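Local coordinates for protein endo-1,4-beta-xylanase D (Paenibacillus polymyxa, PDB 1W0N) that probably binds xylan in a calcium-dependent way, through the family 36 carbohydrate-binding module of a xylan-degrading enzyme, at residues N19-G24 / Y45-Q50; I59-A64 / G83-T88. One frame throughout, in Å; residues are numbered along the deposited sequence.

Interaction 1 (N19-G24 / Y45-Q50); sequences NMKIGG and YVSYSQ
Y45 lays one face of its phenol ring over the backbone of G23, whose CA sits 3.8 Å from the ring centroid and is displaced toward the rim, a CH-pi contact. Having no side chain makes this possible, because a CB at G23 would run into Y45 CZ. A chi1 of 66° sets Y45 CG between its backbone N and carbonyl carbon, and from there the ring extends over G23. K21 reaches the hydroxyl at the end of Y45: its CE lies 3.6 Å from Y45 OH, and the chain bends only at the last torsion. M20, pointing toward 45-50, runs extended beyond CG, putting SD 3.7 Å from V46 CG2 and CE 3.9 Å from Y48 CD1. Its sulfur stands obliquely to the Y48 ring, a Met-aromatic contact. Y48 is steadied in turn by its hydroxyl, which donates a 2.8 Å hydrogen bond from OH to OE1 of Q50, in the plane of that carbonyl.

A short antiparallel pairing sets their positions. K21 and S47 exchange two backbone hydrogen bonds, as do G23 and Y45; the one from G23 N to Y45 O is nearly straight at 174°. Between them I22 and V46 form a non-hydrogen-bonded pair with their side chains alongside each other.

Strand 21-23 is one of the two edge strands of a five-stranded antiparallel sheet, and 45-52 joins it to strand 107-113, with V46 bonded to L111. M20 and Y48 pack on V15, I22 and V46 on V37, valines of the six-stranded sheet opposite, so these four join this edge of the beta-sandwich to its facing sheet.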
# COMPACT_ATOMS: atom_id res chain seq x y z
N ASN A 19 6.29 4.24 8.98
CA ASN A 19 5.97 5.50 9.63
C ASN A 19 4.48 5.84 9.61
O ASN A 19 4.08 6.89 10.11
CB ASN A 19 6.78 6.63 9.00
CG ASN A 19 8.26 6.49 9.25
OD1 ASN A 19 8.67 5.88 10.25
ND2 ASN A 19 9.06 7.05 8.37
N MET A 20 3.66 4.95 9.06
CA MET A 20 2.22 5.15 8.98
C MET A 20 1.53 4.59 10.22
O MET A 20 2.13 3.89 11.03
CB MET A 20 1.69 4.45 7.72
CG MET A 20 2.25 5.01 6.44
SD MET A 20 1.56 4.09 5.05
CE MET A 20 2.52 4.77 3.69
N LYS A 21 0.24 4.90 10.35
CA LYS A 21 -0.59 4.24 11.34
C LYS A 21 -0.79 2.78 10.89
O LYS A 21 -1.05 2.53 9.72
CB LYS A 21 -1.94 4.93 11.46
CG LYS A 21 -2.81 4.40 12.53
CD LYS A 21 -4.10 5.17 12.64
CE LYS A 21 -5.06 4.59 13.63
NZ LYS A 21 -4.40 4.39 14.93
N ILE A 22 -0.64 1.85 11.83
CA ILE A 22 -0.75 0.42 11.56
C ILE A 22 -1.94 -0.06 12.33
O ILE A 22 -2.02 0.14 13.55
CB ILE A 22 0.52 -0.31 11.99
CG1 ILE A 22 1.75 0.23 11.29
CG2 ILE A 22 0.36 -1.81 11.75
CD1 ILE A 22 3.06 -0.26 11.83
N GLY A 23 -2.88 -0.74 11.68
CA GLY A 23 -4.03 -1.27 12.35
C GLY A 23 -4.40 -2.65 11.90
O GLY A 23 -3.85 -3.18 10.94
N GLY A 24 -5.35 -3.22 12.61
CA GLY A 24 -5.83 -4.57 12.37
C GLY A 24 -5.30 -5.57 13.38
O GLY A 24 -4.43 -5.28 14.22
N TYR A 45 -4.26 -2.92 8.01
CA TYR A 45 -4.04 -1.77 7.13
C TYR A 45 -2.87 -0.95 7.61
O TYR A 45 -2.46 -1.03 8.77
CB TYR A 45 -5.31 -0.87 7.05
CG TYR A 45 -5.65 -0.17 8.36
CD1 TYR A 45 -6.47 -0.75 9.30
CD2 TYR A 45 -5.11 1.07 8.63
CE1 TYR A 45 -6.77 -0.10 10.50
CE2 TYR A 45 -5.39 1.72 9.83
CZ TYR A 45 -6.24 1.16 10.77
OH TYR A 45 -6.52 1.79 11.92
N VAL A 46 -2.35 -0.11 6.68
CA VAL A 46 -1.56 1.05 7.05
C VAL A 46 -2.24 2.28 6.47
O VAL A 46 -2.84 2.22 5.39
CB VAL A 46 -0.09 1.00 6.57
CG1 VAL A 46 0.67 -0.07 7.33
CG2 VAL A 46 0.02 0.78 5.07
N SER A 47 -2.16 3.41 7.18
CA SER A 47 -2.79 4.62 6.69
C SER A 47 -2.09 5.86 7.20
O SER A 47 -1.43 5.85 8.23
CB SER A 47 -4.25 4.68 7.06
OG SER A 47 -4.42 4.80 8.45
N TYR A 48 -2.28 6.96 6.47
CA TYR A 48 -1.84 8.27 6.92
C TYR A 48 -2.62 9.31 6.13
O TYR A 48 -3.28 9.00 5.14
CB TYR A 48 -0.31 8.45 6.77
CG TYR A 48 0.13 8.76 5.38
CD1 TYR A 48 0.19 7.77 4.39
CD2 TYR A 48 0.41 10.07 5.02
CE1 TYR A 48 0.54 8.11 3.09
CE2 TYR A 48 0.76 10.41 3.73
CZ TYR A 48 0.81 9.43 2.75
OH TYR A 48 1.15 9.72 1.46
N SER A 49 -2.54 10.58 6.56
CA SER A 49 -3.22 11.66 5.88
C SER A 49 -2.26 12.42 4.99
O SER A 49 -1.21 12.86 5.45
CB SER A 49 -3.83 12.62 6.91
OG SER A 49 -4.83 11.99 7.63
N GLN A 50 -2.65 12.58 3.72
CA GLN A 50 -1.86 13.27 2.72
C GLN A 50 -2.61 14.48 2.21
O GLN A 50 -3.75 14.36 1.77
CB GLN A 50 -1.57 12.32 1.56
CG GLN A 50 -0.79 12.91 0.38
CD GLN A 50 0.63 13.31 0.78
OE1 GLN A 50 1.42 12.45 1.23
NE2 GLN A 50 0.98 14.56 0.56

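Interaction 2 (I59-A64 / G83-T88); sequences ISVRGA and GSFNFT
F87 and F85 point from one strand toward V61 and G63 on the other, and each phenyl ring takes a face contact and an edge contact. V61 crosses F85 at about a right angle: its CB stands 4.0 Å above the ring, over the centre, a CH-pi contact, while CG2 comes to 3.4 Å from F85 CE2. At the edge of that ring, in its plane, I59 O lies 3.6 Å from CE1. F87 turns its face to the backbone of G63, whose CA is offset toward the rim, 3.6 Å from the centroid, again a CH-pi contact, and V61 O lies in plane at the edge of the ring. A side chain at G63 would collide with F87 CZ.

No hydrogen bond joins the two strands, which run at 37° to each other in opposing sheets of a beta-sandwich, the fold expected of this family; their side chains meet in its interior. V61 CG1, anti to its backbone N at a chi1 of 170°, touches F87 CZ at 3.7 Å. An alanine at F87 would probably leave G63 without its aromatic cover and open a gap beside V61 CG1. L97 and Q95 of strand 93-101 pack against F85 and F87 respectively, and I127 adjoins V61.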
# COMPACT_ATOMS: atom_id res chain seq x y z
N ILE A 59 1.15 6.66 -8.68
CA ILE A 59 1.40 6.14 -7.36
C ILE A 59 2.16 4.82 -7.47
O ILE A 59 1.69 3.90 -8.14
CB ILE A 59 0.12 5.91 -6.57
CG1 ILE A 59 -0.81 7.12 -6.62
CG2 ILE A 59 0.44 5.59 -5.13
CD1 ILE A 59 -2.06 6.89 -7.30
N SER A 60 3.31 4.74 -6.80
CA SER A 60 4.08 3.51 -6.78
C SER A 60 4.23 3.02 -5.35
O SER A 60 4.33 3.81 -4.41
CB SER A 60 5.44 3.69 -7.43
OG SER A 60 5.37 3.84 -8.84
N VAL A 61 4.25 1.70 -5.20
CA VAL A 61 4.50 1.06 -3.92
C VAL A 61 5.55 -0.02 -4.16
O VAL A 61 5.42 -0.82 -5.08
CB VAL A 61 3.22 0.46 -3.30
CG1 VAL A 61 3.53 -0.42 -2.08
CG2 VAL A 61 2.27 1.58 -2.90
N ARG A 62 6.59 -0.03 -3.31
CA ARG A 62 7.53 -1.14 -3.29
C ARG A 62 7.02 -2.16 -2.28
O ARG A 62 6.71 -1.81 -1.14
CB ARG A 62 8.94 -0.68 -2.94
CG ARG A 62 9.94 -1.82 -2.97
CD ARG A 62 11.37 -1.33 -2.90
NE ARG A 62 12.34 -2.40 -3.12
CZ ARG A 62 13.18 -2.91 -2.22
NH1 ARG A 62 13.15 -2.54 -0.94
NH2 ARG A 62 14.09 -3.81 -2.61
N GLY A 63 6.89 -3.41 -2.73
CA GLY A 63 6.32 -4.45 -1.90
C GLY A 63 6.79 -5.82 -2.33
O GLY A 63 7.53 -5.97 -3.30
N ALA A 64 6.32 -6.83 -1.60
CA ALA A 64 6.65 -8.22 -1.90
C ALA A 64 5.55 -9.11 -1.34
O ALA A 64 4.76 -8.69 -0.50
CB ALA A 64 8.00 -8.61 -1.29
N GLY A 83 -7.45 1.29 -7.01
CA GLY A 83 -6.77 0.24 -7.75
C GLY A 83 -6.08 -0.68 -6.76
O GLY A 83 -6.14 -0.47 -5.55
N SER A 84 -5.43 -1.72 -7.31
CA SER A 84 -4.73 -2.69 -6.50
C SER A 84 -3.35 -2.99 -7.08
O SER A 84 -3.22 -3.23 -8.26
CB SER A 84 -5.52 -4.02 -6.33
OG SER A 84 -4.86 -5.23 -6.21
N PHE A 85 -2.37 -3.07 -6.21
CA PHE A 85 -1.03 -3.47 -6.57
C PHE A 85 -0.89 -4.99 -6.43
O PHE A 85 -1.34 -5.58 -5.45
CB PHE A 85 -0.01 -2.83 -5.62
CG PHE A 85 -0.03 -1.32 -5.65
CD1 PHE A 85 0.59 -0.62 -6.68
CD2 PHE A 85 -0.59 -0.61 -4.60
CE1 PHE A 85 0.61 0.77 -6.71
CE2 PHE A 85 -0.57 0.78 -4.62
CZ PHE A 85 0.02 1.47 -5.67
N ASN A 86 -0.22 -5.59 -7.41
CA ASN A 86 0.04 -7.02 -7.43
C ASN A 86 1.52 -7.25 -7.13
O ASN A 86 2.38 -6.85 -7.92
CB ASN A 86 -0.30 -7.54 -8.83
CG ASN A 86 -0.05 -9.02 -9.01
OD1 ASN A 86 -0.81 -9.66 -9.82
ND2 ASN A 86 0.92 -9.56 -8.42
N PHE A 87 1.79 -7.87 -5.97
CA PHE A 87 3.14 -8.31 -5.64
C PHE A 87 3.15 -9.83 -5.68
O PHE A 87 2.63 -10.50 -4.78
CB PHE A 87 3.56 -7.82 -4.24
CG PHE A 87 3.51 -6.32 -4.14
CD1 PHE A 87 4.46 -5.54 -4.79
CD2 PHE A 87 2.50 -5.69 -3.43
CE1 PHE A 87 4.40 -4.15 -4.75
CE2 PHE A 87 2.44 -4.29 -3.38
CZ PHE A 87 3.37 -3.53 -4.05
N THR A 88 3.73 -10.37 -6.75
CA THR A 88 3.87 -11.81 -6.90
C THR A 88 5.33 -12.17 -6.68
O THR A 88 6.24 -11.59 -7.28
CB THR A 88 3.38 -12.25 -8.29
OG1 THR A 88 1.96 -12.05 -8.38
CG2 THR A 88 3.60 -13.74 -8.52

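How the interactions relate
Interaction 1 pairs neighbouring strands within one sheet, whereas interaction 2 packs one sheet against the other; their centres lie about 16 Å apart on opposite sides of the chain's centre, and their nearest atoms about 7 Å. Strand 45-52 leads into 56-65, so the chain changes sheet between the contacts, and I127 packs against both M20 and V61. The calcium ion, held by E16, E18, D35 and D125, is about 9 Å from the side chain of M20 and about 7 Å from that of R62, which makes a salt bridge to D125. The magnesium ion, at Y40 and D121, is about 12 Å from G24 and about 13 Å from the F87 side chain; neither contact builds that site.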